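Local coordinates for protein putative hydroxymethylglutaryl-CoA synthase (Streptococcus mutans, PDB 3SQZ) that binds coenzyme A and probably acts as a hydroxymethylglutaryl-CoA synthase, an acyltransferase of the thiolase fold, at residues G38-V50 with L88-D101. Numbering follows the deposited sequence. Where two conformers were deposited one is given.
Sequences GIDKIGFTSSQYV and LAAGSANEILTAED
Strand 38-45 and helix 88-94 run at 136° to each other and approach to 6.1 Å between axes, with Phe44 and Ser92 nearest by their CA atoms. This is a helix laid on the central mixed sheet of the thiolase fold; helix 315-326 covers the other face of the strand, where the side chains of Ile42 and Phe44 lie. Close approach depends on Gly43, whose CA sits 3.6 Å from Ser92 O with no side chain in between. Beside it, CG2 of Ile96 packs against the peptide joining Ile42 and Gly43, 3.5 Å from Ile42 O. In one of its two conformers, Thr45 places CG2 anti to the backbone N, 4.0 Å from CD2 of Leu88. Water links Phe44 N to Glu95 OE1, which is also hydrogen-bonded to Gln363. At the far end Lys41, bent at chi3 (-72°), hydrogen-bonds through NZ to Ile96 O at 2.8 Å, nearly in line with the Ile96 carbonyl, and forms a salt bridge with Asp101, whose OD1 pairs with Arg166. Thr98, N-cap of the following helix, closes a capping box: its OG1 accepts from Asp101 N, while Asp101 OD2 accepts Thr98 N from above the carboxylate plane at 3.0 Å and Lys41 NZ on the syn lone pair at 2.7 Å.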
loop_
_atom_site.group_PDB
_atom_site.type_symbol
_atom_site.label_atom_id
_atom_site.label_comp_id
_atom_site.label_asym_id
_atom_site.label_seq_id
_atom_site.Cartn_x
_atom_site.Cartn_y
_atom_site.Cartn_z
ATOM N N GLY A 38 -2.640 6.355 -17.389
ATOM C CA GLY A 38 -2.443 6.436 -15.960
ATOM C C GLY A 38 -3.466 5.699 -15.145
ATOM O O GLY A 38 -4.080 4.733 -15.604
ATOM N N ILE A 39 -3.635 6.173 -13.914
ATOM C CA ILE A 39 -4.520 5.554 -12.950
ATOM C C ILE A 39 -5.944 6.042 -13.174
ATOM O O ILE A 39 -6.253 7.233 -13.026
ATOM C CB ILE A 39 -4.072 5.858 -11.505
ATOM C CG1 ILE A 39 -2.638 5.357 -11.265
ATOM C CG2 ILE A 39 -5.042 5.239 -10.503
ATOM C CD1 ILE A 39 -2.022 5.843 -9.964
ATOM N N ASP A 40 -6.810 5.106 -13.541
ATOM C CA ASP A 40 -8.205 5.397 -13.830
ATOM C C ASP A 40 -9.081 5.260 -12.591
ATOM O O ASP A 40 -10.007 6.047 -12.398
ATOM C CB ASP A 40 -8.697 4.442 -14.915
ATOM C CG ASP A 40 -10.102 4.741 -15.366
ATOM O OD1 ASP A 40 -10.370 5.888 -15.794
ATOM O OD2 ASP A 40 -10.941 3.823 -15.304
ATOM N N LYS A 41 -8.806 4.232 -11.790
ATOM C CA LYS A 41 -9.562 3.959 -10.574
ATOM C C LYS A 41 -8.621 3.411 -9.516
ATOM O O LYS A 41 -7.638 2.738 -9.848
ATOM C CB LYS A 41 -10.715 2.980 -10.838
ATOM C CG LYS A 41 -11.833 3.604 -11.687
ATOM C CD LYS A 41 -13.036 2.691 -11.884
ATOM C CE LYS A 41 -12.707 1.539 -12.825
ATOM N NZ LYS A 41 -13.942 0.826 -13.305
ATOM N N ILE A 42 -8.925 3.713 -8.254
ATOM C CA ILE A 42 -8.198 3.199 -7.100
ATOM C C ILE A 42 -9.185 2.555 -6.136
ATOM O O ILE A 42 -10.167 3.189 -5.740
ATOM C CB ILE A 42 -7.431 4.313 -6.344
ATOM C CG1 ILE A 42 -6.494 5.082 -7.276
ATOM C CG2 ILE A 42 -6.667 3.725 -5.176
ATOM C CD1 ILE A 42 -5.899 6.340 -6.663
ATOM N N GLY A 43 -8.932 1.297 -5.785
ATOM C CA GLY A 43 -9.720 0.598 -4.789
ATOM C C GLY A 43 -8.873 0.331 -3.564
ATOM O O GLY A 43 -7.642 0.230 -3.657
ATOM N N PHE A 44 -9.523 0.223 -2.411
ATOM C CA PHE A 44 -8.822 -0.110 -1.185
ATOM C C PHE A 44 -9.660 -1.024 -0.323
ATOM O O PHE A 44 -10.851 -0.786 -0.136
ATOM C CB PHE A 44 -8.470 1.140 -0.368
ATOM C CG PHE A 44 -7.775 0.820 0.924
ATOM C CD1 PHE A 44 -6.494 0.285 0.911
ATOM C CD2 PHE A 44 -8.405 1.010 2.147
ATOM C CE1 PHE A 44 -5.849 -0.040 2.089
ATOM C CE2 PHE A 44 -7.760 0.689 3.327
ATOM C CZ PHE A 44 -6.483 0.162 3.301
ATOM N N THR A 45 -9.038 -2.061 0.214
ATOM C CA THR A 45 -9.659 -2.969 1.181
ATOM C C THR A 45 -8.700 -3.148 2.357
ATOM O O THR A 45 -7.506 -3.334 2.135
ATOM C CB THR A 45 -9.972 -4.368 0.544
ATOM O OG1 THR A 45 -10.955 -4.222 -0.491
ATOM C CG2 THR A 45 -10.485 -5.375 1.580
ATOM N N SER A 46 -9.214 -3.137 3.577
ATOM C CA SER A 46 -8.426 -3.552 4.722
ATOM C C SER A 46 -9.134 -4.716 5.401
ATOM O O SER A 46 -10.149 -5.200 4.907
ATOM C CB SER A 46 -8.162 -2.381 5.666
ATOM O OG SER A 46 -7.196 -2.722 6.640
ATOM N N SER A 47 -8.570 -5.188 6.507
ATOM C CA SER A 47 -9.187 -6.258 7.267
ATOM C C SER A 47 -10.336 -5.714 8.120
ATOM O O SER A 47 -10.599 -4.502 8.150
ATOM C CB SER A 47 -8.140 -6.945 8.134
ATOM O OG SER A 47 -7.461 -5.982 8.908
ATOM N N GLN A 48 -11.025 -6.615 8.810
ATOM C CA GLN A 48 -12.260 -6.266 9.506
ATOM C C GLN A 48 -12.073 -6.003 11.001
ATOM O O GLN A 48 -13.050 -5.797 11.712
ATOM C CB GLN A 48 -13.303 -7.368 9.303
ATOM C CG GLN A 48 -13.563 -7.722 7.849
ATOM C CD GLN A 48 -14.049 -6.551 7.017
ATOM O OE1 GLN A 48 -13.560 -6.317 5.902
ATOM N NE2 GLN A 48 -15.024 -5.829 7.530
ATOM N N TYR A 49 -10.825 -6.008 11.458
ATOM C CA TYR A 49 -10.496 -5.843 12.875
ATOM C C TYR A 49 -9.490 -4.711 13.047
ATOM O O TYR A 49 -8.706 -4.415 12.140
ATOM C CB TYR A 49 -9.876 -7.120 13.441
ATOM C CG TYR A 49 -10.749 -8.341 13.362
ATOM C CD1 TYR A 49 -11.669 -8.637 14.364
ATOM C CD2 TYR A 49 -10.644 -9.209 12.287
ATOM C CE1 TYR A 49 -12.454 -9.769 14.295
ATOM C CE2 TYR A 49 -11.429 -10.343 12.206
ATOM C CZ TYR A 49 -12.331 -10.621 13.212
ATOM O OH TYR A 49 -13.103 -11.763 13.113
ATOM N N VAL A 50 -9.489 -4.109 14.232
ATOM C CA VAL A 50 -8.586 -3.011 14.525
ATOM C C VAL A 50 -8.007 -3.167 15.925
ATOM O O VAL A 50 -8.696 -3.603 16.850
ATOM C CB VAL A 50 -9.304 -1.636 14.366
ATOM C CG1 VAL A 50 -10.533 -1.519 15.282
ATOM C CG2 VAL A 50 -8.342 -0.483 14.584
ATOM N N LEU A 88 -7.312 -9.897 0.395
ATOM C CA LEU A 88 -7.299 -8.438 0.443
ATOM C C LEU A 88 -7.135 -7.865 -0.964
ATOM O O LEU A 88 -7.818 -6.901 -1.328
ATOM C CB LEU A 88 -6.205 -7.927 1.381
ATOM C CG LEU A 88 -6.418 -8.233 2.865
ATOM C CD1 LEU A 88 -5.165 -7.889 3.644
ATOM C CD2 LEU A 88 -7.638 -7.502 3.427
ATOM N N ALA A 89 -6.243 -8.460 -1.758
ATOM C CA ALA A 89 -6.014 -7.986 -3.122
ATOM C C ALA A 89 -7.294 -8.116 -3.955
ATOM O O ALA A 89 -7.710 -7.168 -4.634
ATOM C CB ALA A 89 -4.869 -8.740 -3.770
ATOM N N ALA A 90 -7.948 -9.273 -3.878
ATOM C CA ALA A 90 -9.175 -9.483 -4.631
ATOM C C ALA A 90 -10.269 -8.524 -4.165
ATOM O O ALA A 90 -11.024 -8.002 -4.979
ATOM C CB ALA A 90 -9.633 -10.930 -4.514
ATOM N N GLY A 91 -10.369 -8.297 -2.854
ATOM C CA GLY A 91 -11.335 -7.350 -2.326
ATOM C C GLY A 91 -11.107 -5.949 -2.865
ATOM O O GLY A 91 -12.053 -5.256 -3.247
ATOM N N SER A 92 -9.850 -5.518 -2.914
ATOM C CA SER A 92 -9.568 -4.159 -3.363
ATOM C C SER A 92 -9.932 -3.986 -4.838
ATOM O O SER A 92 -10.429 -2.939 -5.240
ATOM C CB SER A 92 -8.115 -3.756 -3.064
ATOM O OG SER A 92 -7.159 -4.489 -3.818
ATOM N N ALA A 93 -9.710 -5.019 -5.642
ATOM C CA ALA A 93 -10.086 -4.962 -7.046
ATOM C C ALA A 93 -11.610 -5.016 -7.215
ATOM O O ALA A 93 -12.180 -4.361 -8.089
ATOM C CB ALA A 93 -9.432 -6.092 -7.803
ATOM N N ASN A 94 -12.267 -5.804 -6.374
ATOM C CA ASN A 94 -13.714 -5.931 -6.438
ATOM C C ASN A 94 -14.403 -4.587 -6.199
ATOM O O ASN A 94 -15.505 -4.358 -6.684
ATOM C CB ASN A 94 -14.164 -6.965 -5.412
ATOM C CG ASN A 94 -15.628 -7.296 -5.516
ATOM O OD1 ASN A 94 -16.103 -7.790 -6.536
ATOM N ND2 ASN A 94 -16.353 -7.043 -4.445
ATOM N N GLU A 95 -13.731 -3.697 -5.465
ATOM C CA GLU A 95 -14.233 -2.352 -5.207
ATOM C C GLU A 95 -14.409 -1.533 -6.485
ATOM O O GLU A 95 -15.251 -0.635 -6.524
ATOM C CB GLU A 95 -13.276 -1.598 -4.270
ATOM C CG GLU A 95 -13.224 -2.091 -2.832
ATOM C CD GLU A 95 -14.349 -1.526 -1.972
ATOM O OE1 GLU A 95 -14.510 -0.288 -1.918
ATOM O OE2 GLU A 95 -15.060 -2.320 -1.331
ATOM N N ILE A 96 -13.604 -1.810 -7.513
ATOM C CA ILE A 96 -13.531 -0.911 -8.664
ATOM C C ILE A 96 -13.809 -1.520 -10.041
ATOM O O ILE A 96 -14.114 -0.788 -10.971
ATOM C CB ILE A 96 -12.166 -0.173 -8.727
ATOM C CG1 ILE A 96 -10.999 -1.168 -8.714
ATOM C CG2 ILE A 96 -12.055 0.824 -7.580
ATOM C CD1 ILE A 96 -9.665 -0.572 -9.155
ATOM N N LEU A 97 -13.705 -2.837 -10.194
ATOM C CA LEU A 97 -13.773 -3.401 -11.549
ATOM C C LEU A 97 -15.187 -3.579 -12.071
ATOM O O LEU A 97 -16.067 -4.061 -11.367
ATOM C CB LEU A 97 -13.065 -4.746 -11.636
ATOM C CG LEU A 97 -11.560 -4.730 -11.378
ATOM C CD1 LEU A 97 -10.973 -6.100 -11.666
ATOM C CD2 LEU A 97 -10.842 -3.635 -12.166
ATOM N N THR A 98 -15.383 -3.214 -13.330
ATOM C CA THR A 98 -16.626 -3.477 -14.034
ATOM C C THR A 98 -16.470 -4.689 -14.947
ATOM O O THR A 98 -15.367 -5.191 -15.154
ATOM C CB THR A 98 -16.992 -2.298 -14.928
ATOM O OG1 THR A 98 -15.951 -2.123 -15.899
ATOM C CG2 THR A 98 -17.182 -1.027 -14.106
ATOM N N ALA A 99 -17.579 -5.148 -15.512
ATOM C CA ALA A 99 -17.524 -6.228 -16.489
ATOM C C ALA A 99 -16.642 -5.851 -17.672
ATOM O O ALA A 99 -15.883 -6.676 -18.181
ATOM C CB ALA A 99 -18.922 -6.583 -16.963
ATOM N N GLU A 100 -16.728 -4.602 -18.105
ATOM C CA GLU A 100 -15.902 -4.146 -19.215
ATOM C C GLU A 100 -14.416 -4.192 -18.843
ATOM O O GLU A 100 -13.575 -4.606 -19.652
ATOM C CB GLU A 100 -16.312 -2.737 -19.627
ATOM C CG GLU A 100 -15.529 -2.163 -20.790
ATOM C CD GLU A 100 -15.863 -0.701 -21.015
ATOM O OE1 GLU A 100 -16.814 -0.420 -21.774
ATOM O OE2 GLU A 100 -15.191 0.164 -20.406
ATOM N N ASP A 101 -14.081 -3.778 -17.623
ATOM C CA ASP A 101 -12.691 -3.863 -17.185
ATOM C C ASP A 101 -12.200 -5.304 -17.282
ATOM O O ASP A 101 -11.085 -5.565 -17.734
ATOM C CB ASP A 101 -12.520 -3.414 -15.729
ATOM C CG ASP A 101 -12.724 -1.925 -15.525
ATOM O OD1 ASP A 101 -12.411 -1.129 -16.433
ATOM O OD2 ASP A 101 -13.177 -1.560 -14.417
HETATM O O HOH W 1 -12.531 1.590 -16.339
HETATM O O HOH W 2 -12.268 1.199 -2.479
#